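Local coordinates for protein citrate lyase (Yersinia pestis, PDB 3QLL) that probably acts as a magnesium-dependent carbon-carbon lyase related to the citrate lyase beta subunit, although its precise reaction remains putative, at residues R46-T51 against P130-L135; S175-T180 against A218-P223; L186-A191 against A211-A216; S215-A218 against P223-D226; S240-A245 against S251-I256. All blocks are in the same frame, centred on the assembly; numbering follows the deposited sequence.

Contact 1: R46-T51 against P130-L135; sequences RSWLFT and PDYLVL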
# COMPACT_ATOMS: atom_id res chain seq x y z
N ARG A 46 -15.29 14.31 16.37
CA ARG A 46 -13.84 14.23 16.53
C ARG A 46 -13.49 13.05 17.44
O ARG A 46 -12.46 12.39 17.24
CB ARG A 46 -13.28 15.52 17.14
CG ARG A 46 -13.57 16.78 16.37
CD ARG A 46 -13.58 18.00 17.25
NE ARG A 46 -14.54 17.88 18.35
CZ ARG A 46 -14.66 18.75 19.35
NH1 ARG A 46 -13.88 19.84 19.40
NH2 ARG A 46 -15.57 18.55 20.30
N SER A 47 -14.31 12.84 18.47
CA SER A 47 -14.07 11.81 19.48
C SER A 47 -15.21 10.79 19.58
O SER A 47 -16.36 11.14 19.72
CB SER A 47 -13.85 12.45 20.86
OG SER A 47 -14.76 13.51 21.10
N TRP A 48 -14.85 9.52 19.52
CA TRP A 48 -15.79 8.44 19.74
C TRP A 48 -15.38 7.61 20.94
O TRP A 48 -14.33 6.96 20.92
CB TRP A 48 -15.88 7.54 18.49
CG TRP A 48 -16.47 8.24 17.31
CD1 TRP A 48 -15.96 9.35 16.68
CD2 TRP A 48 -17.64 7.87 16.59
NE1 TRP A 48 -16.76 9.69 15.63
CE2 TRP A 48 -17.79 8.80 15.53
CE3 TRP A 48 -18.57 6.83 16.72
CZ2 TRP A 48 -18.84 8.74 14.62
CZ3 TRP A 48 -19.63 6.78 15.81
CH2 TRP A 48 -19.76 7.72 14.77
N LEU A 49 -16.19 7.61 21.98
CA LEU A 49 -15.81 6.94 23.23
C LEU A 49 -16.55 5.63 23.41
O LEU A 49 -17.79 5.62 23.51
CB LEU A 49 -16.08 7.84 24.42
CG LEU A 49 -15.71 7.29 25.80
CD1 LEU A 49 -14.21 6.95 26.03
CD2 LEU A 49 -16.21 8.32 26.80
N PHE A 50 -15.78 4.55 23.51
CA PHE A 50 -16.33 3.23 23.82
C PHE A 50 -16.57 3.14 25.32
O PHE A 50 -15.66 3.34 26.10
CB PHE A 50 -15.37 2.10 23.40
CG PHE A 50 -15.29 1.86 21.93
CD1 PHE A 50 -16.30 1.16 21.27
CD2 PHE A 50 -14.19 2.29 21.19
CE1 PHE A 50 -16.22 0.91 19.91
CE2 PHE A 50 -14.10 2.04 19.82
CZ PHE A 50 -15.12 1.36 19.19
N THR A 51 -17.81 2.86 25.71
CA THR A 51 -18.06 2.46 27.09
C THR A 51 -18.93 1.19 27.13
O THR A 51 -19.97 1.10 26.47
CB THR A 51 -18.75 3.60 27.89
OG1 THR A 51 -19.90 4.09 27.18
CG2 THR A 51 -17.79 4.75 28.09
N PRO A 130 -30.17 3.08 17.97
CA PRO A 130 -29.20 4.16 18.18
C PRO A 130 -29.05 4.98 16.91
O PRO A 130 -29.49 4.53 15.86
CB PRO A 130 -27.89 3.41 18.44
CG PRO A 130 -28.05 2.15 17.60
CD PRO A 130 -29.52 1.78 17.72
N ASP A 131 -28.45 6.15 17.03
CA ASP A 131 -28.16 6.94 15.84
C ASP A 131 -27.13 6.26 14.94
O ASP A 131 -27.16 6.42 13.73
CB ASP A 131 -27.65 8.32 16.24
CG ASP A 131 -28.56 8.99 17.24
OD1 ASP A 131 -29.73 9.24 16.87
OD2 ASP A 131 -28.13 9.22 18.39
N TYR A 132 -26.19 5.54 15.56
CA TYR A 132 -25.14 4.84 14.86
C TYR A 132 -25.09 3.42 15.32
O TYR A 132 -25.00 3.15 16.52
CB TYR A 132 -23.77 5.50 15.09
CG TYR A 132 -23.65 6.87 14.53
CD1 TYR A 132 -23.56 7.08 13.15
CD2 TYR A 132 -23.67 7.98 15.36
CE1 TYR A 132 -23.45 8.35 12.64
CE2 TYR A 132 -23.58 9.26 14.86
CZ TYR A 132 -23.46 9.45 13.50
OH TYR A 132 -23.35 10.73 13.02
N LEU A 133 -25.16 2.49 14.39
CA LEU A 133 -24.96 1.10 14.69
C LEU A 133 -23.55 0.73 14.26
O LEU A 133 -23.21 0.79 13.09
CB LEU A 133 -25.97 0.23 13.94
CG LEU A 133 -25.89 -1.20 14.47
CD1 LEU A 133 -26.09 -1.20 15.98
CD2 LEU A 133 -26.85 -2.13 13.78
N VAL A 134 -22.70 0.36 15.22
CA VAL A 134 -21.30 0.07 14.94
C VAL A 134 -21.10 -1.44 14.82
O VAL A 134 -21.37 -2.19 15.75
CB VAL A 134 -20.36 0.66 16.04
CG1 VAL A 134 -18.89 0.42 15.71
CG2 VAL A 134 -20.62 2.15 16.21
N LEU A 135 -20.69 -1.89 13.64
CA LEU A 135 -20.55 -3.31 13.36
C LEU A 135 -19.08 -3.74 13.36
O LEU A 135 -18.31 -3.30 12.49
CB LEU A 135 -21.19 -3.65 12.02
CG LEU A 135 -21.08 -5.13 11.68
CD1 LEU A 135 -21.99 -5.92 12.64
CD2 LEU A 135 -21.39 -5.41 10.19

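Contact 2: S175-T180 against A218-P223; sequences SIAAAT and AMNGIP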
# COMPACT_ATOMS: atom_id res chain seq x y z
N SER A 175 -14.81 -1.93 -1.53
CA SER A 175 -16.20 -2.31 -1.73
C SER A 175 -17.08 -2.08 -0.49
O SER A 175 -18.27 -1.81 -0.66
CB SER A 175 -16.30 -3.77 -2.23
OG SER A 175 -16.11 -4.76 -1.25
N ILE A 176 -16.53 -2.23 0.72
CA ILE A 176 -17.23 -1.91 1.99
C ILE A 176 -17.61 -0.43 2.11
O ILE A 176 -18.70 -0.10 2.58
CB ILE A 176 -16.37 -2.35 3.21
CG1 ILE A 176 -16.32 -3.87 3.25
CG2 ILE A 176 -16.89 -1.73 4.53
CD1 ILE A 176 -15.24 -4.46 4.17
N ALA A 177 -16.66 0.45 1.80
CA ALA A 177 -16.87 1.92 1.88
C ALA A 177 -17.92 2.40 0.87
O ALA A 177 -18.55 3.42 1.09
CB ALA A 177 -15.56 2.67 1.69
N ALA A 178 -18.17 1.60 -0.16
CA ALA A 178 -19.12 1.94 -1.20
C ALA A 178 -20.43 1.13 -1.03
O ALA A 178 -21.32 1.15 -1.91
CB ALA A 178 -18.51 1.70 -2.59
N ALA A 179 -20.54 0.42 0.09
CA ALA A 179 -21.61 -0.61 0.22
C ALA A 179 -23.05 -0.09 0.23
O ALA A 179 -23.95 -0.77 -0.20
CB ALA A 179 -21.35 -1.48 1.47
N THR A 180 -23.27 0.97 0.99
CA THR A 180 -24.60 1.59 1.12
C THR A 180 -24.48 3.05 1.55
O THR A 180 -23.59 3.38 2.31
CB THR A 180 -25.48 0.77 2.11
OG1 THR A 180 -26.65 1.53 2.42
CG2 THR A 180 -24.76 0.56 3.39
N ALA A 218 -12.49 8.57 1.81
CA ALA A 218 -12.46 9.84 1.06
C ALA A 218 -13.17 9.75 -0.28
O ALA A 218 -13.82 10.68 -0.73
CB ALA A 218 -11.01 10.31 0.87
N MSE A 219 -13.02 8.59 -0.90
CA MSE A 219 -13.63 8.23 -2.16
C MSE A 219 -15.17 8.13 -2.07
O MSE A 219 -15.89 8.35 -3.03
CB MSE A 219 -13.08 6.87 -2.51
CG MSE A 219 -13.82 6.16 -3.58
SE MSE A 219 -13.03 6.86 -5.20
CE MSE A 219 -12.13 5.25 -5.77
N ASN A 220 -15.67 7.81 -0.89
CA ASN A 220 -17.10 7.60 -0.70
C ASN A 220 -17.76 8.69 0.13
O ASN A 220 -18.96 8.60 0.46
CB ASN A 220 -17.35 6.21 -0.09
CG ASN A 220 -17.15 5.12 -1.08
OD1 ASN A 220 -17.96 4.96 -2.00
ND2 ASN A 220 -16.04 4.41 -0.97
N GLY A 221 -17.00 9.73 0.45
CA GLY A 221 -17.53 10.89 1.12
C GLY A 221 -17.82 10.62 2.60
O GLY A 221 -18.74 11.22 3.18
N ILE A 222 -17.07 9.71 3.23
CA ILE A 222 -17.26 9.45 4.66
C ILE A 222 -15.96 9.64 5.45
O ILE A 222 -14.86 9.41 4.93
CB ILE A 222 -17.81 7.98 4.92
CG1 ILE A 222 -16.79 6.93 4.49
CG2 ILE A 222 -19.19 7.76 4.24
CD1 ILE A 222 -17.32 5.50 4.50
N PRO A 223 -16.08 9.97 6.75
CA PRO A 223 -14.88 10.14 7.56
C PRO A 223 -14.24 8.81 7.91
O PRO A 223 -14.96 7.79 8.03
CB PRO A 223 -15.39 10.81 8.83
CG PRO A 223 -16.81 10.43 8.91
CD PRO A 223 -17.31 10.19 7.52

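Contact 3: L186-A191 against A211-A216; sequences LIFGAA and ARLVSA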
# COMPACT_ATOMS: atom_id res chain seq x y z
N LEU A 186 -16.01 4.79 8.78
CA LEU A 186 -15.34 3.55 9.14
C LEU A 186 -14.30 3.80 10.26
O LEU A 186 -13.48 4.73 10.18
CB LEU A 186 -14.66 2.96 7.92
CG LEU A 186 -15.57 2.43 6.81
CD1 LEU A 186 -14.74 2.02 5.60
CD2 LEU A 186 -16.43 1.23 7.33
N ILE A 187 -14.29 2.93 11.25
CA ILE A 187 -13.31 2.95 12.30
C ILE A 187 -12.20 1.92 11.98
O ILE A 187 -12.47 0.85 11.43
CB ILE A 187 -13.95 2.61 13.69
CG1 ILE A 187 -15.02 3.65 14.05
CG2 ILE A 187 -12.91 2.54 14.78
CD1 ILE A 187 -15.89 3.25 15.21
N PHE A 188 -10.94 2.30 12.19
CA PHE A 188 -9.82 1.37 12.07
C PHE A 188 -9.69 0.57 13.33
O PHE A 188 -9.68 1.13 14.44
CB PHE A 188 -8.52 2.12 11.83
CG PHE A 188 -7.32 1.24 11.55
CD1 PHE A 188 -7.35 0.30 10.53
CD2 PHE A 188 -6.14 1.40 12.28
CE1 PHE A 188 -6.23 -0.49 10.24
CE2 PHE A 188 -5.01 0.60 12.00
CZ PHE A 188 -5.06 -0.34 10.99
N GLY A 189 -9.56 -0.74 13.22
CA GLY A 189 -9.33 -1.52 14.44
C GLY A 189 -7.88 -1.99 14.49
O GLY A 189 -7.59 -3.14 14.12
N ALA A 190 -6.97 -1.11 14.94
CA ALA A 190 -5.52 -1.39 14.91
C ALA A 190 -5.13 -2.67 15.68
O ALA A 190 -4.39 -3.50 15.15
CB ALA A 190 -4.71 -0.18 15.43
N ALA A 191 -5.66 -2.85 16.88
CA ALA A 191 -5.24 -3.98 17.73
C ALA A 191 -5.60 -5.34 17.07
O ALA A 191 -4.81 -6.26 17.10
CB ALA A 191 -5.84 -3.87 19.15
N ALA A 211 -3.59 4.04 5.44
CA ALA A 211 -3.67 4.86 4.26
C ALA A 211 -4.74 4.31 3.30
O ALA A 211 -5.50 5.08 2.74
CB ALA A 211 -2.30 4.97 3.57
N ARG A 212 -4.83 2.99 3.19
CA ARG A 212 -5.84 2.34 2.36
C ARG A 212 -7.24 2.57 2.92
O ARG A 212 -8.19 2.76 2.16
CB ARG A 212 -5.55 0.85 2.21
CG ARG A 212 -6.26 0.25 1.04
CD ARG A 212 -5.88 -1.19 0.77
NE ARG A 212 -6.85 -1.84 -0.12
CZ ARG A 212 -6.87 -3.14 -0.32
NH1 ARG A 212 -5.97 -3.88 0.31
NH2 ARG A 212 -7.76 -3.69 -1.14
N LEU A 213 -7.37 2.58 4.24
CA LEU A 213 -8.69 2.84 4.81
C LEU A 213 -9.14 4.28 4.54
O LEU A 213 -10.25 4.49 4.01
CB LEU A 213 -8.70 2.57 6.31
CG LEU A 213 -9.98 3.02 7.02
CD1 LEU A 213 -11.17 2.25 6.48
CD2 LEU A 213 -9.87 2.83 8.51
N VAL A 214 -8.26 5.25 4.79
CA VAL A 214 -8.58 6.67 4.59
C VAL A 214 -8.95 6.93 3.12
O VAL A 214 -9.97 7.56 2.83
CB VAL A 214 -7.39 7.58 5.02
CG1 VAL A 214 -7.62 9.02 4.62
CG2 VAL A 214 -7.21 7.49 6.50
N SER A 215 -8.17 6.39 2.19
CA SER A 215 -8.46 6.54 0.77
C SER A 215 -9.88 6.06 0.36
O SER A 215 -10.57 6.72 -0.37
CB SER A 215 -7.40 5.79 -0.05
OG SER A 215 -7.78 5.76 -1.41
N ALA A 216 -10.30 4.92 0.88
CA ALA A 216 -11.59 4.32 0.60
C ALA A 216 -12.72 5.19 1.16
O ALA A 216 -13.73 5.45 0.47
CB ALA A 216 -11.66 2.89 1.17

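Contact 4: S215-A218 against P223-D226; sequences SACA and PAID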
# COMPACT_ATOMS: atom_id res chain seq x y z
N SER A 215 -8.17 6.39 2.19
CA SER A 215 -8.46 6.54 0.77
C SER A 215 -9.88 6.06 0.36
O SER A 215 -10.57 6.72 -0.37
CB SER A 215 -7.40 5.79 -0.05
OG SER A 215 -7.78 5.76 -1.41
N ALA A 216 -10.30 4.92 0.88
CA ALA A 216 -11.59 4.32 0.60
C ALA A 216 -12.72 5.19 1.16
O ALA A 216 -13.73 5.45 0.47
CB ALA A 216 -11.66 2.89 1.17
N CYS A 217 -12.51 5.70 2.36
CA CYS A 217 -13.43 6.67 2.98
C CYS A 217 -13.61 7.94 2.17
O CYS A 217 -14.77 8.32 1.86
CB CYS A 217 -12.96 7.01 4.42
SG CYS A 217 -13.21 5.52 5.52
N ALA A 218 -12.49 8.57 1.81
CA ALA A 218 -12.46 9.84 1.06
C ALA A 218 -13.17 9.75 -0.28
O ALA A 218 -13.82 10.68 -0.73
CB ALA A 218 -11.01 10.31 0.87
N PRO A 223 -16.08 9.97 6.75
CA PRO A 223 -14.88 10.14 7.56
C PRO A 223 -14.24 8.81 7.91
O PRO A 223 -14.96 7.79 8.03
CB PRO A 223 -15.39 10.81 8.83
CG PRO A 223 -16.81 10.43 8.91
CD PRO A 223 -17.31 10.19 7.52
N ALA A 224 -12.91 8.81 8.01
CA ALA A 224 -12.15 7.70 8.59
C ALA A 224 -11.94 7.99 10.06
O ALA A 224 -11.58 9.10 10.45
CB ALA A 224 -10.83 7.56 7.90
N ILE A 225 -12.25 7.01 10.90
CA ILE A 225 -12.06 7.19 12.32
C ILE A 225 -10.95 6.31 12.85
O ILE A 225 -11.05 5.09 12.81
CB ILE A 225 -13.34 6.89 13.08
CG1 ILE A 225 -14.50 7.72 12.51
CG2 ILE A 225 -13.13 7.15 14.57
CD1 ILE A 225 -15.85 7.16 12.83
N ASP A 226 -9.91 6.95 13.41
CA ASP A 226 -8.77 6.19 13.90
C ASP A 226 -9.10 5.32 15.13
O ASP A 226 -10.01 5.63 15.93
CB ASP A 226 -7.59 7.12 14.21
CG ASP A 226 -6.27 6.36 14.37
OD1 ASP A 226 -6.13 5.23 13.82
OD2 ASP A 226 -5.36 6.91 15.04

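Contact 5: S240-A245 against S251-I256; sequences SETLRA and SAKAAI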
# COMPACT_ATOMS: atom_id res chain seq x y z
N SER A 240 0.81 12.16 19.71
CA SER A 240 1.57 11.82 18.54
C SER A 240 0.72 11.02 17.52
O SER A 240 0.71 11.35 16.32
CB SER A 240 2.82 11.05 18.92
OG SER A 240 3.56 10.68 17.78
N GLU A 241 0.04 9.96 18.00
CA GLU A 241 -0.78 9.10 17.14
C GLU A 241 -1.94 9.90 16.53
O GLU A 241 -2.26 9.75 15.30
CB GLU A 241 -1.31 7.85 17.89
CG GLU A 241 -2.07 6.88 17.00
CD GLU A 241 -2.38 5.51 17.65
OE1 GLU A 241 -3.55 5.27 18.04
OE2 GLU A 241 -1.44 4.68 17.76
N THR A 242 -2.54 10.75 17.36
CA THR A 242 -3.67 11.57 16.91
C THR A 242 -3.27 12.53 15.77
O THR A 242 -3.95 12.62 14.74
CB THR A 242 -4.28 12.37 18.10
OG1 THR A 242 -4.56 11.46 19.18
CG2 THR A 242 -5.55 13.07 17.72
N LEU A 243 -2.13 13.20 15.93
CA LEU A 243 -1.59 14.08 14.91
C LEU A 243 -1.23 13.35 13.60
O LEU A 243 -1.53 13.84 12.50
CB LEU A 243 -0.36 14.79 15.46
CG LEU A 243 -0.66 15.98 16.37
CD1 LEU A 243 0.63 16.52 17.02
CD2 LEU A 243 -1.44 17.08 15.64
N ARG A 244 -0.56 12.21 13.73
CA ARG A 244 -0.25 11.36 12.57
C ARG A 244 -1.52 10.96 11.83
O ARG A 244 -1.55 10.98 10.59
CB ARG A 244 0.51 10.09 13.01
CG ARG A 244 1.99 10.31 13.20
CD ARG A 244 2.74 9.01 13.54
NE ARG A 244 3.78 8.71 12.56
CZ ARG A 244 4.82 7.91 12.78
NH1 ARG A 244 4.95 7.30 13.95
NH2 ARG A 244 5.73 7.71 11.83
N ALA A 245 -2.55 10.61 12.59
CA ALA A 245 -3.84 10.21 12.00
C ALA A 245 -4.47 11.38 11.26
O ALA A 245 -4.97 11.26 10.12
CB ALA A 245 -4.77 9.68 13.06
N SER A 251 -10.50 11.97 10.36
CA SER A 251 -11.26 13.14 10.78
C SER A 251 -11.55 13.02 12.25
O SER A 251 -12.01 13.98 12.87
CB SER A 251 -12.60 13.22 10.02
OG SER A 251 -12.39 13.21 8.62
N ALA A 252 -11.34 11.83 12.79
CA ALA A 252 -11.69 11.57 14.17
C ALA A 252 -10.90 10.40 14.69
O ALA A 252 -10.33 9.66 13.93
CB ALA A 252 -13.18 11.32 14.32
N LYS A 253 -10.97 10.20 16.00
CA LYS A 253 -10.26 9.10 16.63
C LYS A 253 -11.08 8.53 17.81
O LYS A 253 -11.66 9.28 18.60
CB LYS A 253 -8.87 9.57 17.10
CG LYS A 253 -8.00 8.53 17.76
CD LYS A 253 -6.58 9.07 18.00
CE LYS A 253 -5.65 8.02 18.64
NZ LYS A 253 -5.37 6.87 17.73
N ALA A 254 -11.10 7.20 17.91
CA ALA A 254 -11.80 6.54 19.00
C ALA A 254 -11.01 6.60 20.30
O ALA A 254 -9.81 6.94 20.33
CB ALA A 254 -12.10 5.07 18.64
N ALA A 255 -11.66 6.20 21.37
CA ALA A 255 -11.06 6.33 22.68
C ALA A 255 -11.64 5.25 23.56
O ALA A 255 -12.75 4.80 23.33
CB ALA A 255 -11.32 7.73 23.27
N ILE A 256 -10.91 4.86 24.60
CA ILE A 256 -11.37 3.78 25.45
C ILE A 256 -11.35 4.25 26.89
O ILE A 256 -11.62 3.48 27.80
CB ILE A 256 -10.49 2.50 25.28
CG1 ILE A 256 -9.06 2.85 24.90
CG2 ILE A 256 -11.07 1.58 24.22
CD1 ILE A 256 -8.20 3.31 26.04

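Contact 1: R46-T51 against P130-L135
Trp48 and Tyr132 meet across the inside of a closed beta barrel, and their edge-to-face aromatic pair is the tight part of this contact. The six-membered ring of Trp48 turns its edge to the phenol, with its outermost carbon CH2 3.9 Å above the Tyr132 ring plane and over the ring centre. That same CH2 of Trp48 stands 4.0 Å from Tyr132 CD2. The ring centroids are 5.2 Å apart and the planes meet at 58°, so the pair is well tilted from a perpendicular T. Both residues swing CG away from their own carbonyl carbon (chi1 -66° for Trp48 and -65° for Tyr132), and each ring reaches inward from its strand. Their polar tips look elsewhere: Trp48 NE1 bonds to Thr45 OG1, and Tyr132 OH to Thr42 OG1.

Farther along the two strands the fit is looser. Val134 CG2 lies 4.8 Å from Trp48 CZ3, and Val134 CG1 is 5.0 Å from Phe50 CE1. Phe50 and Val134 both pack on Arg107, predicted to bind substrate, which places the aromatic pair in the barrel interior near the probable site. The solvent side is at the start of the 130-135 segment, where Asp131 is exposed.

Strands 47-52 and 132-135 are not adjacent in the barrel. Strands 69-73 and 104-107 lie between them along one way round the wall, while Ile161 of strand 159-164 touches both aromatic side chains, and helix 261-267 packs against Ser47 and Leu49 on the outside.

Contact 2: S175-T180 against A218-P223
The carboxamide of Asn220 lays one face against the peptide joining Ala177 to Ala178. The carbonyl oxygen Ala177 O sits over that face, 3.1 Å from Asn220 CG. At one end of the amide, Asn220 OD1 rests 3.3 Å from Ala178 CA, close beside the methyl as well; at the other end, Asn220 ND2 is 3.2 Å from Ala177 CB. Although ND2 also lies near Ala177 O, the angle is too poor for a hydrogen bond. ND2 instead gives a hydrogen bond to Ala216 O, one turn back in its own helix, which fixes the rotation of the amide. With CG anti to the carbonyl carbon (chi1 -74°), the group leans over the neighbouring helix end.

Two helix ends therefore meet here on the outer layer of the barrel, those of helices 173-177 and 203-220. The second finishes in a Schellman motif: Gly221 takes a positive phi of 74° and the chain turns back into the barrel wall. That reversal carries Ile222 underneath, where its CD1 makes a buried, loose touch on Ala177 CB (4.4 Å) and on the carbonyl oxygen of Ala177, in contrast to the more open Asn220 and Ala178 side. Leu186 of strand 183-188 also packs against Ala177 from within. Elsewhere on this helix end, Ala218 and the selenomethionine Met219 pack on Asp196 and Asn171 of the second subunit.

Contact 3: L186-A191 against A211-A216
A barrel strand and the helix that covers it meet where Leu213 of helix 203-220 reaches down onto Leu186 and Phe188 of strand 183-188. The strand and helix segments run almost exactly antiparallel, at 173°, with their axes 9.7 Å apart at closest approach.

Leu213 extends CG anti to its own N (chi1 172°), and its forked end divides the work. One branch, Leu213 CD1, touches Leu186 CD1 at 3.7 Å and also lies against Leu186 CB. The other, Leu213 CD2, settles beside the strand backbone, 3.7 Å from Phe188 CB and 3.8 Å from Phe188 CA. The Phe188 ring itself is met obliquely, since it angles off along the helix toward Ala209 and Arg210. One face of that Phe188 ring carries Ala190 N, 3.7 Å above the plane and offset toward the rim. Val173 also packs against Leu213, while Ile187 points the other way, into the barrel.

After Phe188 the chain passes through Gly189, the N-cap of helix 190-197, which holds Asp192, a predicted magnesium ligand. A hydrophobic strand-helix layer, with the likely metal site near the C-terminal strand ends, is characteristic of the TIM barrel.

Contact 4: S215-A218 against P223-D226
Cys217 and Ala224 meet at a slant where helix 203-220 leans on the start of strand 224-226. The bond from CA to CB of Cys217 heads at Ala224, whereas the Ala224 methyl leaves its strand at an angle and neither faces the helix squarely nor turns its back on it. From CB the Cys217 side chain changes direction: chi1 -70°, with SG anti to the carbonyl carbon, turns the sulfur to one side, over the Pro223-Ala224 link and toward Leu186. Each atom of the thiol side chain therefore has its own neighbour. Cys217 CB stands 4.0 Å from Ala224 N, while Cys217 SG lies 3.9 Å from Ala224 CA and equally far from Ala224 CB.

Pro223 takes part through its backbone, its ring being turned away. Its carbonyl passes the sulfur side-on, Pro223 O being 3.8 Å from Cys217 SG, and is directed at Leu186 N, a probable hydrogen bond to the neighbouring barrel strand. Leu186 also packs its CB against the sulfur.

A short turn joins helix to strand here, with Ile222 N probably hydrogen-bonded back to Cys217 O. Across it the CA atoms of Cys217 and Ala224 are 5.8 Å apart. Ile225, the next residue along, looks into the barrel instead. This is a helix-to-strand turn of an alpha/beta barrel, and its chemistry is that of close van der Waals packing: no hydrogen bond or charge pair crosses between the two segments, and across them the buried sulfur makes only van der Waals contacts.

Contact 5: S240-A245 against S251-I256
Glu241 and Lys253 form a salt bridge between helix 235-248 and strand 252-255. Lys253 NZ donates to Glu241 OE1 over a modelled 2.4 Å, a length so short that its exact value is doubtful, although the pairing itself is clear. The two side chains cross at about a right angle. Lys253 runs out from the strand with its first three torsions anti, then bends at the last (chi4 67°), which swings the ammonium group toward the carboxylate. Two further partners grip the same nitrogen: Lys253 NZ makes a second salt bridge to Asp226 OD2 and a hydrogen bond to Ala227 O. With two carboxylates at hand, the lysine would be expected to stay protonated. Glu241 OE1 also has a long, weak ion pair with Arg210.

The packing part belongs to Thr242 and the aliphatic stem of Lys253. Thr242 OG1 comes 3.3 Å from Lys253 CD, while the methyl Thr242 CG2 lies 4.1 Å from that same carbon, Lys253 CD; the lysine stem thus passes obliquely over the threonine. The hydroxyl has its hydrogen-bond partner within the helix, at Leu238 O.

Strand 224-226, helix 235-248 and strand 252-255 make one beta-alpha-beta unit of the barrel, and the lysine fastens the outer helix to both of its strands. On its other edge, strand 252-255 pairs with strand 47-52 through Arg46 and Phe50, which closes the barrel, and helix 261-267 packs over Thr242 and Ala255.

In the fold
All five contacts belong to a single eight-stranded parallel barrel with helices outside. Contact 1 spans its interior; contacts 2, 3 and 4 cluster round helix 203-220, with centres 6 to 11 Å apart, and contact 5 secures the next helix, 235-248. Along the chain, contact 1 closes first, contacts 2 to 4 interleave, and contact 5 comes last. Strands 183-188, 224-226 and 252-255 lie side by side, so contacts 3, 4 and 5 follow one another round the wall. Strand 252-255 then pairs with strand 47-52, returning to contact 1 and closing the ring. Contacts 2 to 4 also touch the second subunit, linking this part of the barrel to the assembly.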